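Local coordinates for carnitinyl-CoA dehydratase (Mycobacterium avium, PDB 3R0O), which probably adds water to, or removes it from, a carnitine-type acyl-coenzyme A thioester, as a member of the enoyl-CoA hydratase/isomerase (crotonase) family, at residues 108-113 against 127-132. Residues are numbered along the deposited sequence; the frame is centred on the assembly and turned at random.
With EDO (1,2-ethanediol), chain D.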
ATOM      1  N   LYS A 108      -4.812  13.395  18.618  1.00 15.98           N
ATOM      2  CA  LYS A 108      -5.700  14.283  17.870  1.00 16.06           C
ATOM      3  C   LYS A 108      -5.367  14.245  16.371  1.00 15.69           C
ATOM      4  O   LYS A 108      -4.200  14.205  15.994  1.00 14.79           O
ATOM      5  CB  LYS A 108      -5.581  15.720  18.409  1.00 16.89           C
ATOM      6  CG  LYS A 108      -5.497  15.837  19.943  1.00 17.70           C
ATOM      7  CD  LYS A 108      -6.708  15.192  20.649  1.00 17.04           C
ATOM      8  CE  LYS A 108      -6.442  15.049  22.177  1.00 17.46           C
ATOM      9  NZ  LYS A 108      -6.620  16.339  22.871  1.00 18.01           N
ATOM     10  N   PRO A 109      -6.397  14.213  15.503  1.00 15.79           N
ATOM     11  CA  PRO A 109      -6.120  14.208  14.055  1.00 14.95           C
ATOM     12  C   PRO A 109      -5.450  15.498  13.596  1.00 14.63           C
ATOM     13  O   PRO A 109      -5.763  16.591  14.093  1.00 14.03           O
ATOM     14  CB  PRO A 109      -7.517  14.096  13.427  1.00 14.60           C
ATOM     15  CG  PRO A 109      -8.302  13.451  14.406  1.00 16.27           C
ATOM     16  CD  PRO A 109      -7.831  13.995  15.763  1.00 16.11           C
ATOM     17  N   THR A 110      -4.498  15.364  12.688  1.00 13.95           N
ATOM     18  CA  THR A 110      -3.761  16.520  12.215  1.00 12.77           C
ATOM     19  C   THR A 110      -4.039  16.673  10.732  1.00 12.91           C
ATOM     20  O   THR A 110      -4.082  15.685   9.995  1.00 12.32           O
ATOM     21  CB  THR A 110      -2.260  16.356  12.438  1.00 13.39           C
ATOM     22  OG1 THR A 110      -1.829  15.118  11.848  1.00 13.29           O
ATOM     23  CG2 THR A 110      -1.912  16.352  13.969  1.00 10.09           C
ATOM     24  N   ILE A 111      -4.227  17.912  10.303  1.00 13.20           N
ATOM     25  CA  ILE A 111      -4.513  18.213   8.906  1.00 14.06           C
ATOM     26  C   ILE A 111      -3.481  19.213   8.412  1.00 14.72           C
ATOM     27  O   ILE A 111      -3.384  20.318   8.964  1.00 15.24           O
ATOM     28  CB  ILE A 111      -5.924  18.828   8.754  1.00 14.02           C
ATOM     29  CG1 ILE A 111      -7.001  17.821   9.192  1.00 15.88           C
ATOM     30  CG2 ILE A 111      -6.197  19.265   7.285  1.00 14.72           C
ATOM     31  CD1 ILE A 111      -8.372  18.495   9.465  1.00 17.01           C
ATOM     32  N   ALA A 112      -2.689  18.848   7.400  1.00 14.24           N
ATOM     33  CA  ALA A 112      -1.809  19.858   6.801  1.00 14.00           C
ATOM     34  C   ALA A 112      -2.604  20.663   5.768  1.00 15.18           C
ATOM     35  O   ALA A 112      -3.166  20.104   4.812  1.00 15.06           O
ATOM     36  CB  ALA A 112      -0.553  19.215   6.163  1.00 13.82           C
ATOM     37  N   ALA A 113      -2.653  21.983   5.972  1.00 15.86           N
ATOM     38  CA  ALA A 113      -3.311  22.880   5.047  1.00 15.85           C
ATOM     39  C   ALA A 113      -2.201  23.510   4.223  1.00 16.00           C
ATOM     40  O   ALA A 113      -1.578  24.498   4.641  1.00 15.64           O
ATOM     41  CB  ALA A 113      -4.119  23.927   5.816  1.00 16.58           C
ATOM     42  N   LEU A 127       3.473  14.460   4.871  1.00 13.13           N
ATOM     43  CA  LEU A 127       3.511  12.997   5.039  1.00 12.86           C
ATOM     44  C   LEU A 127       3.272  12.544   6.480  1.00 12.62           C
ATOM     45  O   LEU A 127       2.677  11.486   6.712  1.00 13.18           O
ATOM     46  CB  LEU A 127       4.833  12.400   4.518  1.00 11.77           C
ATOM     47  CG  LEU A 127       4.966  12.489   2.995  1.00 13.78           C
ATOM     48  CD1 LEU A 127       6.443  12.470   2.595  1.00 14.87           C
ATOM     49  CD2 LEU A 127       4.220  11.364   2.308  1.00 14.49           C
ATOM     50  N   ALA A 128       3.741  13.342   7.432  1.00 11.81           N
ATOM     51  CA  ALA A 128       3.583  13.045   8.843  1.00 12.20           C
ATOM     52  C   ALA A 128       2.154  13.344   9.315  1.00 12.26           C
ATOM     53  O   ALA A 128       1.716  12.817  10.343  1.00 13.39           O
ATOM     54  CB  ALA A 128       4.604  13.883   9.669  1.00 12.05           C
ATOM     55  N   SER A 129       1.423  14.169   8.565  1.00 12.19           N
ATOM     56  CA  SER A 129       0.056  14.577   8.969  1.00 12.28           C
ATOM     57  C   SER A 129      -0.942  13.474   8.609  1.00 12.12           C
ATOM     58  O   SER A 129      -0.614  12.591   7.820  1.00 12.17           O
ATOM     59  CB  SER A 129      -0.313  15.911   8.301  1.00 13.02           C
ATOM     60  OG  SER A 129       0.633  16.922   8.652  1.00 13.74           O
ATOM     61  N   ASP A 130      -2.118  13.460   9.237  1.00 12.06           N
ATOM     62  CA  ASP A 130      -3.118  12.452   8.928  1.00 11.91           C
ATOM     63  C   ASP A 130      -3.834  12.693   7.580  1.00 12.37           C
ATOM     64  O   ASP A 130      -4.136  11.741   6.842  1.00 11.47           O
ATOM     65  CB  ASP A 130      -4.130  12.365  10.059  1.00 12.16           C
ATOM     66  CG  ASP A 130      -3.464  11.995  11.376  1.00 14.80           C
ATOM     67  OD1 ASP A 130      -2.600  11.083  11.348  1.00 14.50           O
ATOM     68  OD2 ASP A 130      -3.773  12.625  12.407  1.00 12.51           O
ATOM     69  N   LEU A 131      -4.117  13.959   7.304  1.00 12.13           N
ATOM     70  CA  LEU A 131      -4.914  14.375   6.173  1.00 13.07           C
ATOM     71  C   LEU A 131      -4.235  15.600   5.533  1.00 13.35           C
ATOM     72  O   LEU A 131      -3.467  16.320   6.192  1.00 12.97           O
ATOM     73  CB  LEU A 131      -6.327  14.710   6.673  1.00 13.57           C
ATOM     74  CG  LEU A 131      -7.068  13.530   7.346  1.00 13.06           C
ATOM     75  CD1 LEU A 131      -8.298  13.979   8.107  1.00 13.54           C
ATOM     76  CD2 LEU A 131      -7.460  12.491   6.312  1.00 10.58           C
ATOM     77  N   VAL A 132      -4.494  15.827   4.251  1.00 13.31           N
ATOM     78  CA  VAL A 132      -3.875  16.960   3.552  1.00 13.10           C
ATOM     79  C   VAL A 132      -4.833  17.658   2.604  1.00 13.57           C
ATOM     80  O   VAL A 132      -5.467  16.993   1.785  1.00 13.16           O
ATOM     81  CB  VAL A 132      -2.597  16.545   2.741  1.00 12.62           C
ATOM     82  CG1 VAL A 132      -2.023  17.774   2.013  1.00 12.50           C
ATOM     83  CG2 VAL A 132      -1.544  15.923   3.644  1.00 12.71           C
TER
HETATM   84  C1  EDO D 270       2.256  15.389  14.144  1.00 24.28           C
HETATM   85  O1  EDO D 270       1.451  14.886  15.215  1.00 18.79           O
HETATM   86  C2  EDO D 270       2.016  14.575  12.879  1.00 25.51           C
HETATM   87  O2  EDO D 270       0.615  14.274  12.762  1.00 30.18           O
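Two neighbouring parallel strands of the crotonase-fold core sheet, 110-114 and 131-135, begin side by side here, I111 pairing with L131 and A112 with V132. Between them A112 N donates to L131 O at 2.9 Å, and T110 O is shared by L131 N, at 3.2 Å, and, weakly, by D130 N. Just ahead of the bridges, D130 ties the two strand starts together. Its OD2 takes T110 N at 2.8 Å, on the anti side of the carboxylate and 27° out of its plane. With chi1 at 54°, T110 OG1 lies between the backbone N and the carbonyl carbon, where it meets D130 N at 3.1 Å. The carboxylate is anchored further by K221, a salt bridge to OD2, and by Y225 OH on OD1; the lysine charge would favour the ionised form. A beta-alpha-beta crossover through helix 121-128 joins the two parallel strands, the helix ending just before S129, and there a 1,2-ethanediol, probably from the crystallisation liquor, shares a 2.7 Å hydrogen bond between its O2 and T110 OG1; O2 also gives a weak one to A128 O. On one face of the sheet I111 CG1 meets L131 CB at 4.1 Å, against helix 198-210. On the other, A112 CB lies 3.6 Å from S129 OG, which is hydrogen-bonded to Y101 OH and L125 O, and touches V132 CG2 at 4.3 Å. K166 of the second subunit packs on L131 and V132, and its NZ hydrogen-bonds S129 O.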